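Local coordinates for YkuI protein (Bacillus subtilis, PDB 2BAS) that binds the second messenger cyclic di-GMP and probably acts, through its EAL domain, as a phosphodiesterase specific for it, at residues L190-L195 / R224-A229; R142-I147 / G170-V175; E233-N238 / R250-Y255; P40-I45 / Y56-R61. One frame throughout, in Å; residues are numbered along the deposited sequence.

How the interactions relate
Interactions 1 to 4 all lie in the EAL domain of YkuI, in or beside its curled mixed sheet, and illustrate how such a sheet is joined strand by strand. Along the chain they come in the order 4, 2, 1, 3, each complete before the next begins. Interaction 4 is an antiparallel hairpin, whereas the other three join parallel neighbours or the turns and loops beside them. Interactions 1 and 2 share the border between strands 172-178 and 195-199, their centres about 12 Å apart. Interactions 3 and 4, with centres about 14 Å apart, meet through Gln-253. Interactions 2 and 4, about 15 Å apart, approach through Glu-146 and Glu-57. Together they tie early and late strands into one barrel-like domain.

Interaction 1 of 4, residues L190-L195 / R224-A229; sequences LLSPDL and RKIGAA
Ser-192, the residue at which helix 185-191 gives out, brings its CA to 4.2 Å from CD1 of Ile-226, at the end of helix 211-226. Ile-226 holds CG1 between its backbone N and carbonyl carbon (chi1 64°) with the chain extended beyond, a shape that carries CD1 across to Ser-192. The OG of Ser-192 bonds back to the carbonyl of Ala-189. Next, Pro-193 sets its ring CD at 4.4 Å from the same Ile-226 CD1, and its carbonyl O lies beside CB of Ala-228. The two segments are equivalent helix-to-strand turns of the beta/alpha barrel, delivering the parallel neighbours 195-199 and 229-233. Gly-227 matches Ser-192 as the first residue past its helix, also with positive phi; a side chain there would run into the carbonyl O of Ile-226. Asp-194 makes the hydrogen bond that starts the strand pairing: its O accepts Ala-229 N at 3.2 Å, the donor standing above the carbonyl plane. Its carboxylate is gripped separately, OD2 taking the N-H of Ile-173. A water donates to Asp-194 OD1 at 2.9 Å and reaches Gly-227 O weakly. Leu-195 then pairs in parallel with Ala-229, both side chains on one face of the sheet, and its CA-H points to Ala-229 O across 3.4 Å.

Interaction 2 of 4, residues R142-I147 / G170-V175; sequences RFVLEI and GIKIAV
Val-144 sets CG1 anti to its backbone N (chi1 180°), which places that methyl 3.7 Å from CB of Ala-174 on the neighbouring strand. The same rotation leaves CG2 beside the backbone N, where it meets CB of Lys-172 at 3.8 Å; the two side chains cross obliquely, and the lysine chain then leads away. Glu-146 turns CG anti to its carbonyl carbon (chi1 -61°), which rests it 3.8 Å from Ala-174 CB; the extended chain beyond carries the carboxylate to a salt bridge between OE2 and Lys-197 NZ. Ala-174 is thus flanked by two branches from the opposing strand, and its small CB accommodates both. At the start of the pairing, Ile-171 CG2 touches CB of Phe-143 at 4.3 Å and lies farther from CB of Leu-145. Leu-145 and Ile-173 share the face turned to helix 156-167, where both touch Leu-163.

Four backbone bonds stitch the strands. Lys-172 N approaches Phe-143 O nearly along the C=O axis at 2.9 Å, and Lys-172 O receives Leu-145 N. Leu-145 O in turn takes Ala-174 N at 3.0 Å, this donor standing well above the carbonyl plane, and Ala-174 O accepts Ile-147 N at 2.9 Å. Alternation of this kind, with Lys-172 and Ala-174 each both giving and receiving, is the parallel pattern. Strands 143-147 and 172-178, inclined at 29°, are the two strands of a beta-alpha-beta crossover through helix 156-167, the repeating construction of a beta/alpha barrel.

Interaction 3 of 4, residues E233-N238 / R250-Y255; sequences EDIEAN and RYFQGY
At the C-terminal side of the parallel barrel strands 229-233 and 249-252, Ile-235 and Gln-253 bind segments 233-238 and 250-255 together. In beta/alpha barrels this rim is where active sites lie. The carbonyl O of Gln-253 is the meeting point: Ile-235 N donates to it over 3.1 Å in an almost straight bond (171°), lying in the carbonyl plane on a lone pair. The CA-H of Glu-233 points to the same oxygen from 3.3 Å.

Beside this bond, Ile-235 and Phe-252 pack through apolar groups. With CG1 anti to its carbonyl carbon (chi1 -65°), Ile-235 extends CD1 to 3.7 Å from CB of Phe-252, and the methyl sits at the edge of the phenyl ring. Leu-241 of helix 238-246 touches both side chains. The amide of Gln-253 takes a different course: its NE2 bonds to Glu-57 and Gln-43, and its OE1 receives Lys-197 NZ.

Gly-254 CA lies 3.1 Å from Ile-235 O, a CA-H...O contact. Any CB at Gly-254 would point toward segment 233-238 and collide with this oxygen. Farther out, Glu-236 and Tyr-255 lie side by side and point the same way. Glu-236 OE2 is paired with Lys-204, while OE1 meets the edge of the Tyr-255 ring, 3.9 Å from CD2, with carboxylate and ring planes 64° apart.

Interaction 4 of 4, residues P40-I45 / Y56-R61; sequences PYYQAI and YEVLGR
Tyr-56 lays its ring obliquely against Ala-44 in the antiparallel hairpin of strands 38-47 and 53-64. The alanine is the hollow and the ring the bump: CD2 of Tyr-56 comes to 3.6 Å from Ala-44 CA, and CE2 rests on Ala-44 CB. Tyr-42 bounds the hollow, its CB 3.9 Å from Tyr-56 CD2. On the same face Tyr-42 CE2 touches CG2 of Val-58 at 4.3 Å. Phe-264 stacks on Tyr-56 and meets Tyr-42 edge-to-face.

The opposite face is shaped by longer chains. Leu-59 CD1 settles 4.1 Å from CB of Gln-43, and Arg-61, bent at chi2 (-69°), crosses Tyr-41 at about a right angle. Its CG makes an off-centre CH-pi contact 4.2 Å from the ring centroid, the guanidinium inclined 25° to the ring, and NH2 bonds to Gly-60 O. Replacing Arg-61 by an alanine would probably take away the CH-pi contact with the Tyr-41 ring and leave Gly-60 O without its guanidinium partner.

Backbone pairing holds the relief: Tyr-41 and Leu-59 exchange two bonds, Tyr-41 N to Leu-59 O measuring 2.7 Å, and Gln-43 and Glu-57 two more. Glu-57, Val-58 and Leu-59 probably correspond to the Glu-Ala-Leu signature, with valine in the middle place. One face is thus apolar and aromatic; the other mixes Tyr-41, Leu-59 and Arg-61 packing with Gln-43 and Glu-57, whose polar ends both bond Gln-253, linking hairpin to barrel rim.

Interaction 1 of 4, residues L190-L195 / R224-A229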
loop_
_atom_site.group_PDB
_atom_site.type_symbol
_atom_site.label_atom_id
_atom_site.label_comp_id
_atom_site.label_asym_id
_atom_site.label_seq_id
_atom_site.Cartn_x
_atom_site.Cartn_y
_atom_site.Cartn_z
ATOM N N LEU A 190 5.234 -1.320 12.036
ATOM C CA LEU A 190 5.669 -1.706 13.400
ATOM C C LEU A 190 6.796 -0.757 13.897
ATOM O O LEU A 190 6.802 -0.316 15.049
ATOM C CB LEU A 190 6.172 -3.165 13.389
ATOM C CG LEU A 190 6.491 -3.748 14.784
ATOM C CD1 LEU A 190 5.307 -3.704 15.763
ATOM C CD2 LEU A 190 6.913 -5.221 14.724
ATOM N N LEU A 191 7.730 -0.450 13.015
ATOM C CA LEU A 191 8.886 0.439 13.331
ATOM C C LEU A 191 8.417 1.901 13.274
ATOM O O LEU A 191 8.737 2.723 14.143
ATOM C CB LEU A 191 9.990 0.140 12.295
ATOM C CG LEU A 191 11.254 1.028 12.322
ATOM C CD1 LEU A 191 11.891 1.207 13.711
ATOM C CD2 LEU A 191 12.362 0.445 11.438
ATOM N N SER A 192 7.656 2.194 12.255
ATOM C CA SER A 192 7.122 3.538 12.049
ATOM C C SER A 192 8.279 4.534 11.935
ATOM O O SER A 192 8.411 5.460 12.748
ATOM C CB SER A 192 6.229 3.932 13.233
ATOM O OG SER A 192 4.888 3.531 12.987
ATOM N N PRO A 193 9.131 4.322 10.915
ATOM C CA PRO A 193 10.337 5.139 10.851
ATOM C C PRO A 193 10.020 6.542 10.356
ATOM O O PRO A 193 8.964 6.773 9.776
ATOM C CB PRO A 193 11.226 4.387 9.852
ATOM C CG PRO A 193 10.256 3.613 8.980
ATOM C CD PRO A 193 9.013 3.384 9.779
ATOM N N ASP A 194 10.939 7.468 10.600
ATOM C CA ASP A 194 10.792 8.857 10.187
ATOM C C ASP A 194 11.018 9.027 8.677
ATOM O O ASP A 194 10.544 9.981 8.082
ATOM C CB ASP A 194 11.774 9.713 10.985
ATOM C CG ASP A 194 11.618 9.529 12.491
ATOM O OD1 ASP A 194 10.540 9.857 13.032
ATOM O OD2 ASP A 194 12.569 9.055 13.143
ATOM N N LEU A 195 11.728 8.085 8.061
ATOM C CA LEU A 195 12.070 8.181 6.647
ATOM C C LEU A 195 12.121 6.828 5.940
ATOM O O LEU A 195 12.591 5.838 6.497
ATOM C CB LEU A 195 13.424 8.873 6.488
ATOM C CG LEU A 195 13.475 10.373 6.232
ATOM C CD1 LEU A 195 14.346 11.068 7.265
ATOM C CD2 LEU A 195 13.982 10.655 4.835
ATOM N N ARG A 224 2.023 8.013 4.128
ATOM C CA ARG A 224 1.303 9.243 4.404
ATOM C C ARG A 224 0.534 9.073 5.707
ATOM O O ARG A 224 0.486 9.991 6.534
ATOM C CB ARG A 224 0.341 9.578 3.269
ATOM C CG ARG A 224 0.178 11.067 3.048
ATOM C CD ARG A 224 -0.744 11.348 1.884
ATOM N NE ARG A 224 -2.153 11.262 2.252
ATOM C CZ ARG A 224 -2.889 12.309 2.605
ATOM N NH1 ARG A 224 -2.340 13.517 2.650
ATOM N NH2 ARG A 224 -4.166 12.146 2.920
ATOM N N LYS A 225 -0.052 7.886 5.881
ATOM C CA LYS A 225 -0.821 7.569 7.085
ATOM C C LYS A 225 0.001 7.554 8.380
ATOM O O LYS A 225 -0.468 8.044 9.402
ATOM C CB LYS A 225 -1.638 6.274 6.927
ATOM C CG LYS A 225 -3.134 6.525 6.689
ATOM C CD LYS A 225 -3.506 6.535 5.215
ATOM C CE LYS A 225 -4.806 7.292 4.913
ATOM N NZ LYS A 225 -6.031 6.856 5.645
ATOM N N ILE A 226 1.224 7.029 8.323
ATOM C CA ILE A 226 2.049 6.843 9.533
ATOM C C ILE A 226 3.097 7.929 9.767
ATOM O O ILE A 226 3.717 7.973 10.824
ATOM C CB ILE A 226 2.753 5.449 9.564
ATOM C CG1 ILE A 226 3.751 5.311 8.398
ATOM C CG2 ILE A 226 1.720 4.318 9.577
ATOM C CD1 ILE A 226 4.816 4.266 8.608
ATOM N N GLY A 227 3.311 8.787 8.775
ATOM C CA GLY A 227 4.197 9.936 8.930
ATOM C C GLY A 227 5.650 9.693 8.590
ATOM O O GLY A 227 6.544 10.271 9.205
ATOM N N ALA A 228 5.899 8.836 7.613
ATOM C CA ALA A 228 7.258 8.633 7.135
ATOM C C ALA A 228 7.395 9.425 5.841
ATOM O O ALA A 228 6.571 9.269 4.931
ATOM C CB ALA A 228 7.543 7.149 6.896
ATOM N N ALA A 229 8.402 10.293 5.774
ATOM C CA ALA A 229 8.689 11.025 4.546
ATOM C C ALA A 229 9.435 10.093 3.591
ATOM O O ALA A 229 10.177 9.205 4.029
ATOM C CB ALA A 229 9.526 12.261 4.838
HETATM O O HOH W 1 7.839 10.670 12.373
#

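Interaction 2 of 4, residues R142-I147 / G170-V175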
loop_
_atom_site.group_PDB
_atom_site.type_symbol
_atom_site.label_atom_id
_atom_site.label_comp_id
_atom_site.label_asym_id
_atom_site.label_seq_id
_atom_site.Cartn_x
_atom_site.Cartn_y
_atom_site.Cartn_z
ATOM N N ARG A 142 19.446 15.851 14.727
ATOM C CA ARG A 142 19.995 16.108 13.400
ATOM C C ARG A 142 20.525 14.852 12.715
ATOM O O ARG A 142 20.880 14.889 11.528
ATOM C CB ARG A 142 21.113 17.142 13.492
ATOM C CG ARG A 142 20.624 18.566 13.729
ATOM C CD ARG A 142 21.801 19.482 14.071
ATOM N NE ARG A 142 22.783 19.545 12.990
ATOM C CZ ARG A 142 24.008 20.049 13.105
ATOM N NH1 ARG A 142 24.434 20.544 14.264
ATOM N NH2 ARG A 142 24.814 20.052 12.052
ATOM N N PHE A 143 20.582 13.752 13.462
ATOM C CA PHE A 143 21.123 12.503 12.947
ATOM C C PHE A 143 20.064 11.636 12.300
ATOM O O PHE A 143 19.012 11.370 12.888
ATOM C CB PHE A 143 21.806 11.698 14.054
ATOM C CG PHE A 143 23.071 12.325 14.570
ATOM C CD1 PHE A 143 23.099 12.932 15.829
ATOM C CD2 PHE A 143 24.240 12.309 13.809
ATOM C CE1 PHE A 143 24.271 13.504 16.319
ATOM C CE2 PHE A 143 25.409 12.887 14.294
ATOM C CZ PHE A 143 25.428 13.482 15.548
ATOM N N VAL A 144 20.350 11.193 11.082
ATOM C CA VAL A 144 19.490 10.224 10.422
ATOM C C VAL A 144 20.251 8.902 10.255
ATOM O O VAL A 144 21.175 8.786 9.447
ATOM C CB VAL A 144 18.905 10.752 9.096
ATOM C CG1 VAL A 144 18.024 9.702 8.458
ATOM C CG2 VAL A 144 18.082 12.005 9.347
ATOM N N LEU A 145 19.855 7.924 11.061
ATOM C CA LEU A 145 20.430 6.600 11.031
ATOM C C LEU A 145 19.705 5.732 9.993
ATOM O O LEU A 145 18.545 5.337 10.186
ATOM C CB LEU A 145 20.328 5.977 12.419
ATOM C CG LEU A 145 21.112 4.715 12.735
ATOM C CD1 LEU A 145 22.570 5.070 12.982
ATOM C CD2 LEU A 145 20.534 4.038 13.962
ATOM N N GLU A 146 20.394 5.452 8.888
ATOM C CA GLU A 146 19.862 4.594 7.849
ATOM C C GLU A 146 20.167 3.135 8.170
ATOM O O GLU A 146 21.318 2.770 8.402
ATOM C CB GLU A 146 20.439 4.957 6.486
ATOM C CG GLU A 146 20.154 6.378 5.998
ATOM C CD GLU A 146 20.803 6.669 4.635
ATOM O OE1 GLU A 146 20.977 5.724 3.821
ATOM O OE2 GLU A 146 21.132 7.850 4.376
ATOM N N ILE A 147 19.131 2.310 8.183
ATOM C CA ILE A 147 19.276 0.894 8.464
ATOM C C ILE A 147 18.832 0.049 7.262
ATOM O O ILE A 147 17.884 0.406 6.553
ATOM C CB ILE A 147 18.478 0.487 9.738
ATOM C CG1 ILE A 147 18.807 1.416 10.914
ATOM C CG2 ILE A 147 18.787 -0.955 10.136
ATOM C CD1 ILE A 147 20.249 1.287 11.443
ATOM N N GLY A 170 15.665 11.483 20.303
ATOM C CA GLY A 170 15.323 12.361 19.186
ATOM C C GLY A 170 15.954 11.999 17.845
ATOM O O GLY A 170 15.668 12.639 16.834
ATOM N N ILE A 171 16.816 10.985 17.833
ATOM C CA ILE A 171 17.462 10.503 16.608
ATOM C C ILE A 171 16.425 10.082 15.548
ATOM O O ILE A 171 15.417 9.441 15.864
ATOM C CB ILE A 171 18.431 9.326 16.921
ATOM C CG1 ILE A 171 19.515 9.776 17.919
ATOM C CG2 ILE A 171 19.041 8.767 15.645
ATOM C CD1 ILE A 171 20.276 8.647 18.594
ATOM N N LYS A 172 16.667 10.465 14.297
ATOM C CA LYS A 172 15.766 10.100 13.204
ATOM C C LYS A 172 16.184 8.783 12.549
ATOM O O LYS A 172 17.379 8.479 12.428
ATOM C CB LYS A 172 15.652 11.245 12.191
ATOM C CG LYS A 172 14.903 12.455 12.770
ATOM C CD LYS A 172 14.867 13.677 11.855
ATOM C CE LYS A 172 14.419 14.933 12.626
ATOM N NZ LYS A 172 13.130 14.769 13.380
ATOM N N ILE A 173 15.197 7.993 12.144
ATOM C CA ILE A 173 15.458 6.666 11.594
ATOM C C ILE A 173 14.923 6.497 10.172
ATOM O O ILE A 173 13.736 6.688 9.899
ATOM C CB ILE A 173 14.963 5.555 12.556
ATOM C CG1 ILE A 173 15.888 5.495 13.776
ATOM C CG2 ILE A 173 14.954 4.199 11.874
ATOM C CD1 ILE A 173 15.251 4.888 14.975
ATOM N N ALA A 174 15.835 6.166 9.270
ATOM C CA ALA A 174 15.519 5.943 7.882
ATOM C C ALA A 174 15.666 4.459 7.606
ATOM O O ALA A 174 16.635 3.852 8.041
ATOM C CB ALA A 174 16.462 6.724 7.011
ATOM N N VAL A 175 14.686 3.877 6.918
ATOM C CA VAL A 175 14.786 2.499 6.448
ATOM C C VAL A 175 15.186 2.541 4.962
ATOM O O VAL A 175 14.741 3.408 4.207
ATOM C CB VAL A 175 13.488 1.689 6.700
ATOM C CG1 VAL A 175 13.519 0.361 5.983
ATOM C CG2 VAL A 175 13.305 1.434 8.192
#

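Interaction 3 of 4, residues E233-N238 / R250-Y255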
loop_
_atom_site.group_PDB
_atom_site.type_symbol
_atom_site.label_atom_id
_atom_site.label_comp_id
_atom_site.label_asym_id
_atom_site.label_seq_id
_atom_site.Cartn_x
_atom_site.Cartn_y
_atom_site.Cartn_z
ATOM N N GLU A 233 16.352 8.153 -3.722
ATOM C CA GLU A 233 17.788 8.189 -4.008
ATOM C C GLU A 233 18.102 7.534 -5.357
ATOM O O GLU A 233 17.219 6.968 -6.004
ATOM C CB GLU A 233 18.603 7.537 -2.872
ATOM C CG GLU A 233 18.424 6.042 -2.704
ATOM C CD GLU A 233 19.502 5.408 -1.832
ATOM O OE1 GLU A 233 20.688 5.371 -2.246
ATOM O OE2 GLU A 233 19.157 4.923 -0.729
ATOM N N ASP A 234 19.373 7.603 -5.755
ATOM C CA ASP A 234 19.856 7.129 -7.057
ATOM C C ASP A 234 19.114 7.748 -8.248
ATOM O O ASP A 234 18.825 7.067 -9.230
ATOM C CB ASP A 234 19.856 5.597 -7.133
ATOM C CG ASP A 234 21.017 4.964 -6.365
ATOM O OD1 ASP A 234 22.103 5.582 -6.263
ATOM O OD2 ASP A 234 20.846 3.828 -5.869
ATOM N N ILE A 235 18.803 9.037 -8.141
ATOM C CA ILE A 235 18.224 9.803 -9.237
ATOM C C ILE A 235 19.357 10.206 -10.177
ATOM O O ILE A 235 20.234 10.995 -9.819
ATOM C CB ILE A 235 17.490 11.061 -8.733
ATOM C CG1 ILE A 235 16.275 10.671 -7.895
ATOM C CG2 ILE A 235 17.045 11.922 -9.900
ATOM C CD1 ILE A 235 15.756 11.777 -7.023
ATOM N N GLU A 236 19.336 9.650 -11.381
ATOM C CA GLU A 236 20.400 9.889 -12.344
ATOM C C GLU A 236 19.901 10.175 -13.763
ATOM O O GLU A 236 20.649 10.021 -14.731
ATOM C CB GLU A 236 21.404 8.731 -12.324
ATOM C CG GLU A 236 20.832 7.355 -12.648
ATOM C CD GLU A 236 21.899 6.272 -12.611
ATOM O OE1 GLU A 236 22.503 6.056 -11.536
ATOM O OE2 GLU A 236 22.132 5.631 -13.659
ATOM N N ALA A 237 18.644 10.607 -13.873
ATOM C CA ALA A 237 18.038 10.994 -15.153
ATOM C C ALA A 237 16.861 11.928 -14.901
ATOM O O ALA A 237 16.572 12.285 -13.758
ATOM C CB ALA A 237 17.599 9.764 -15.944
ATOM N N ASN A 238 16.174 12.326 -15.961
ATOM C CA ASN A 238 15.059 13.240 -15.805
ATOM C C ASN A 238 13.777 12.552 -15.346
ATOM O O ASN A 238 13.125 13.008 -14.402
ATOM C CB ASN A 238 14.818 14.017 -17.090
ATOM C CG ASN A 238 14.137 15.336 -16.838
ATOM O OD1 ASN A 238 14.389 15.990 -15.821
ATOM N ND2 ASN A 238 13.271 15.746 -17.763
ATOM N N ARG A 250 9.599 13.729 -0.825
ATOM C CA ARG A 250 9.894 14.940 -0.066
ATOM C C ARG A 250 11.365 15.360 -0.151
ATOM O O ARG A 250 11.681 16.545 -0.062
ATOM C CB ARG A 250 9.463 14.802 1.390
ATOM C CG ARG A 250 9.525 16.119 2.127
ATOM C CD ARG A 250 9.003 16.018 3.529
ATOM N NE ARG A 250 8.873 17.350 4.109
ATOM C CZ ARG A 250 8.271 17.616 5.262
ATOM N NH1 ARG A 250 7.731 16.636 5.981
ATOM N NH2 ARG A 250 8.206 18.867 5.692
ATOM N N TYR A 251 12.256 14.382 -0.304
ATOM C CA TYR A 251 13.691 14.642 -0.443
ATOM C C TYR A 251 14.253 13.859 -1.620
ATOM O O TYR A 251 13.729 12.800 -1.963
ATOM C CB TYR A 251 14.439 14.275 0.835
ATOM C CG TYR A 251 13.942 14.988 2.076
ATOM C CD1 TYR A 251 13.166 14.321 3.028
ATOM C CD2 TYR A 251 14.243 16.331 2.294
ATOM C CE1 TYR A 251 12.720 14.979 4.178
ATOM C CE2 TYR A 251 13.803 16.996 3.431
ATOM C CZ TYR A 251 13.045 16.319 4.368
ATOM O OH TYR A 251 12.617 16.995 5.488
ATOM N N PHE A 252 15.317 14.382 -2.230
ATOM C CA PHE A 252 15.887 13.800 -3.443
ATOM C C PHE A 252 17.416 13.754 -3.412
ATOM O O PHE A 252 18.065 14.674 -2.908
ATOM C CB PHE A 252 15.455 14.608 -4.664
ATOM C CG PHE A 252 13.991 14.957 -4.701
ATOM C CD1 PHE A 252 13.541 16.183 -4.208
ATOM C CD2 PHE A 252 13.063 14.084 -5.261
ATOM C CE1 PHE A 252 12.188 16.518 -4.256
ATOM C CE2 PHE A 252 11.698 14.417 -5.317
ATOM C CZ PHE A 252 11.262 15.625 -4.813
ATOM N N GLN A 253 17.985 12.706 -4.005
ATOM C CA GLN A 253 19.430 12.494 -4.018
ATOM C C GLN A 253 19.866 11.705 -5.251
ATOM O O GLN A 253 19.205 10.736 -5.626
ATOM C CB GLN A 253 19.820 11.720 -2.760
ATOM C CG GLN A 253 21.306 11.471 -2.560
ATOM C CD GLN A 253 21.570 10.584 -1.364
ATOM O OE1 GLN A 253 20.654 10.251 -0.614
ATOM N NE2 GLN A 253 22.826 10.197 -1.174
ATOM N N GLY A 254 20.976 12.113 -5.865
ATOM C CA GLY A 254 21.559 11.400 -7.002
ATOM C C GLY A 254 22.513 12.192 -7.897
ATOM O O GLY A 254 22.652 13.422 -7.767
ATOM N N TYR A 255 23.165 11.475 -8.817
ATOM C CA TYR A 255 24.051 12.087 -9.817
ATOM C C TYR A 255 23.364 13.217 -10.573
ATOM O O TYR A 255 23.973 14.262 -10.807
ATOM C CB TYR A 255 24.572 11.051 -10.824
ATOM C CG TYR A 255 25.477 10.004 -10.221
ATOM C CD1 TYR A 255 26.722 10.351 -9.684
ATOM C CD2 TYR A 255 25.102 8.660 -10.197
ATOM C CE1 TYR A 255 27.565 9.384 -9.120
ATOM C CE2 TYR A 255 25.941 7.682 -9.632
ATOM C CZ TYR A 255 27.166 8.051 -9.096
ATOM O OH TYR A 255 27.995 7.093 -8.544
#

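Interaction 4 of 4, residues P40-I45 / Y56-R61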
loop_
_atom_site.group_PDB
_atom_site.type_symbol
_atom_site.label_atom_id
_atom_site.label_comp_id
_atom_site.label_asym_id
_atom_site.label_seq_id
_atom_site.Cartn_x
_atom_site.Cartn_y
_atom_site.Cartn_z
ATOM N N PRO A 40 36.023 11.104 4.772
ATOM C CA PRO A 40 34.625 11.158 4.363
ATOM C C PRO A 40 34.392 12.006 3.114
ATOM O O PRO A 40 35.049 13.022 2.918
ATOM C CB PRO A 40 33.937 11.808 5.566
ATOM C CG PRO A 40 34.977 12.683 6.168
ATOM C CD PRO A 40 36.308 12.044 5.876
ATOM N N TYR A 41 33.476 11.559 2.265
ATOM C CA TYR A 41 32.939 12.385 1.200
ATOM C C TYR A 41 31.486 12.668 1.539
ATOM O O TYR A 41 30.950 12.109 2.504
ATOM C CB TYR A 41 33.045 11.674 -0.139
ATOM C CG TYR A 41 34.143 12.190 -1.024
ATOM C CD1 TYR A 41 35.404 12.492 -0.507
ATOM C CD2 TYR A 41 33.929 12.358 -2.392
ATOM C CE1 TYR A 41 36.422 12.960 -1.332
ATOM C CE2 TYR A 41 34.941 12.821 -3.230
ATOM C CZ TYR A 41 36.181 13.121 -2.689
ATOM O OH TYR A 41 37.182 13.582 -3.514
ATOM N N TYR A 42 30.847 13.540 0.757
ATOM C CA TYR A 42 29.459 13.932 1.026
ATOM C C TYR A 42 28.610 14.053 -0.239
ATOM O O TYR A 42 29.107 14.430 -1.304
ATOM C CB TYR A 42 29.422 15.264 1.787
ATOM C CG TYR A 42 30.374 15.367 2.972
ATOM C CD1 TYR A 42 31.680 15.828 2.805
ATOM C CD2 TYR A 42 29.963 15.008 4.259
ATOM C CE1 TYR A 42 32.557 15.919 3.890
ATOM C CE2 TYR A 42 30.826 15.099 5.341
ATOM C CZ TYR A 42 32.122 15.556 5.149
ATOM O OH TYR A 42 32.974 15.647 6.222
ATOM N N GLN A 43 27.325 13.732 -0.113
ATOM C CA GLN A 43 26.373 13.937 -1.195
ATOM C C GLN A 43 25.146 14.650 -0.648
ATOM O O GLN A 43 24.524 14.191 0.303
ATOM C CB GLN A 43 25.998 12.618 -1.875
ATOM C CG GLN A 43 25.239 12.809 -3.203
ATOM C CD GLN A 43 24.997 11.508 -3.949
ATOM O OE1 GLN A 43 25.002 10.418 -3.366
ATOM N NE2 GLN A 43 24.776 11.618 -5.249
ATOM N N ALA A 44 24.812 15.782 -1.257
ATOM C CA ALA A 44 23.706 16.615 -0.791
ATOM C C ALA A 44 22.355 15.971 -1.008
ATOM O O ALA A 44 22.147 15.214 -1.969
ATOM C CB ALA A 44 23.750 17.987 -1.450
ATOM N N ILE A 45 21.441 16.268 -0.091
ATOM C CA ILE A 45 20.074 15.809 -0.198
ATOM C C ILE A 45 19.183 17.033 -0.264
ATOM O O ILE A 45 19.350 17.976 0.524
ATOM C CB ILE A 45 19.703 14.852 0.945
ATOM C CG1 ILE A 45 20.524 13.569 0.804
ATOM C CG2 ILE A 45 18.214 14.514 0.896
ATOM C CD1 ILE A 45 20.787 12.876 2.084
ATOM N N TYR A 56 23.462 16.000 4.180
ATOM C CA TYR A 56 24.410 15.287 3.337
ATOM C C TYR A 56 24.553 13.863 3.841
ATOM O O TYR A 56 24.705 13.644 5.042
ATOM C CB TYR A 56 25.794 15.938 3.414
ATOM C CG TYR A 56 25.905 17.355 2.898
ATOM C CD1 TYR A 56 25.654 18.449 3.734
ATOM C CD2 TYR A 56 26.297 17.603 1.582
ATOM C CE1 TYR A 56 25.772 19.759 3.265
ATOM C CE2 TYR A 56 26.421 18.911 1.101
ATOM C CZ TYR A 56 26.160 19.982 1.949
ATOM O OH TYR A 56 26.290 21.270 1.480
ATOM N N GLU A 57 24.514 12.893 2.938
ATOM C CA GLU A 57 24.848 11.530 3.313
ATOM C C GLU A 57 26.362 11.513 3.469
ATOM O O GLU A 57 27.076 12.149 2.682
ATOM C CB GLU A 57 24.398 10.517 2.261
ATOM C CG GLU A 57 24.448 9.076 2.754
ATOM C CD GLU A 57 24.132 8.039 1.675
ATOM O OE1 GLU A 57 24.258 8.342 0.468
ATOM O OE2 GLU A 57 23.761 6.899 2.038
ATOM N N VAL A 58 26.836 10.819 4.504
ATOM C CA VAL A 58 28.262 10.686 4.781
ATOM C C VAL A 58 28.797 9.424 4.094
ATOM O O VAL A 58 28.373 8.315 4.413
ATOM C CB VAL A 58 28.544 10.658 6.312
ATOM C CG1 VAL A 58 29.995 10.262 6.604
ATOM C CG2 VAL A 58 28.245 12.012 6.929
ATOM N N LEU A 59 29.728 9.607 3.157
ATOM C CA LEU A 59 30.259 8.502 2.347
ATOM C C LEU A 59 31.728 8.197 2.659
ATOM O O LEU A 59 32.499 9.105 2.934
ATOM C CB LEU A 59 30.060 8.807 0.854
ATOM C CG LEU A 59 28.621 9.131 0.387
ATOM C CD1 LEU A 59 28.568 9.584 -1.061
ATOM C CD2 LEU A 59 27.671 7.955 0.584
ATOM N N GLY A 60 32.107 6.921 2.617
ATOM C CA GLY A 60 33.478 6.501 2.939
ATOM C C GLY A 60 34.431 6.430 1.757
ATOM O O GLY A 60 34.114 5.815 0.744
ATOM N N ARG A 61 35.603 7.052 1.883
ATOM C CA ARG A 61 36.590 7.048 0.795
ATOM C C ARG A 61 38.012 6.857 1.294
ATOM O O ARG A 61 38.302 7.034 2.480
ATOM C CB ARG A 61 36.536 8.352 -0.034
ATOM C CG ARG A 61 35.256 8.627 -0.812
ATOM C CD ARG A 61 35.062 7.673 -1.983
ATOM N NE ARG A 61 33.930 8.054 -2.839
ATOM C CZ ARG A 61 32.660 7.678 -2.646
ATOM N NH1 ARG A 61 31.707 8.070 -3.488
ATOM N NH2 ARG A 61 32.333 6.913 -1.613
#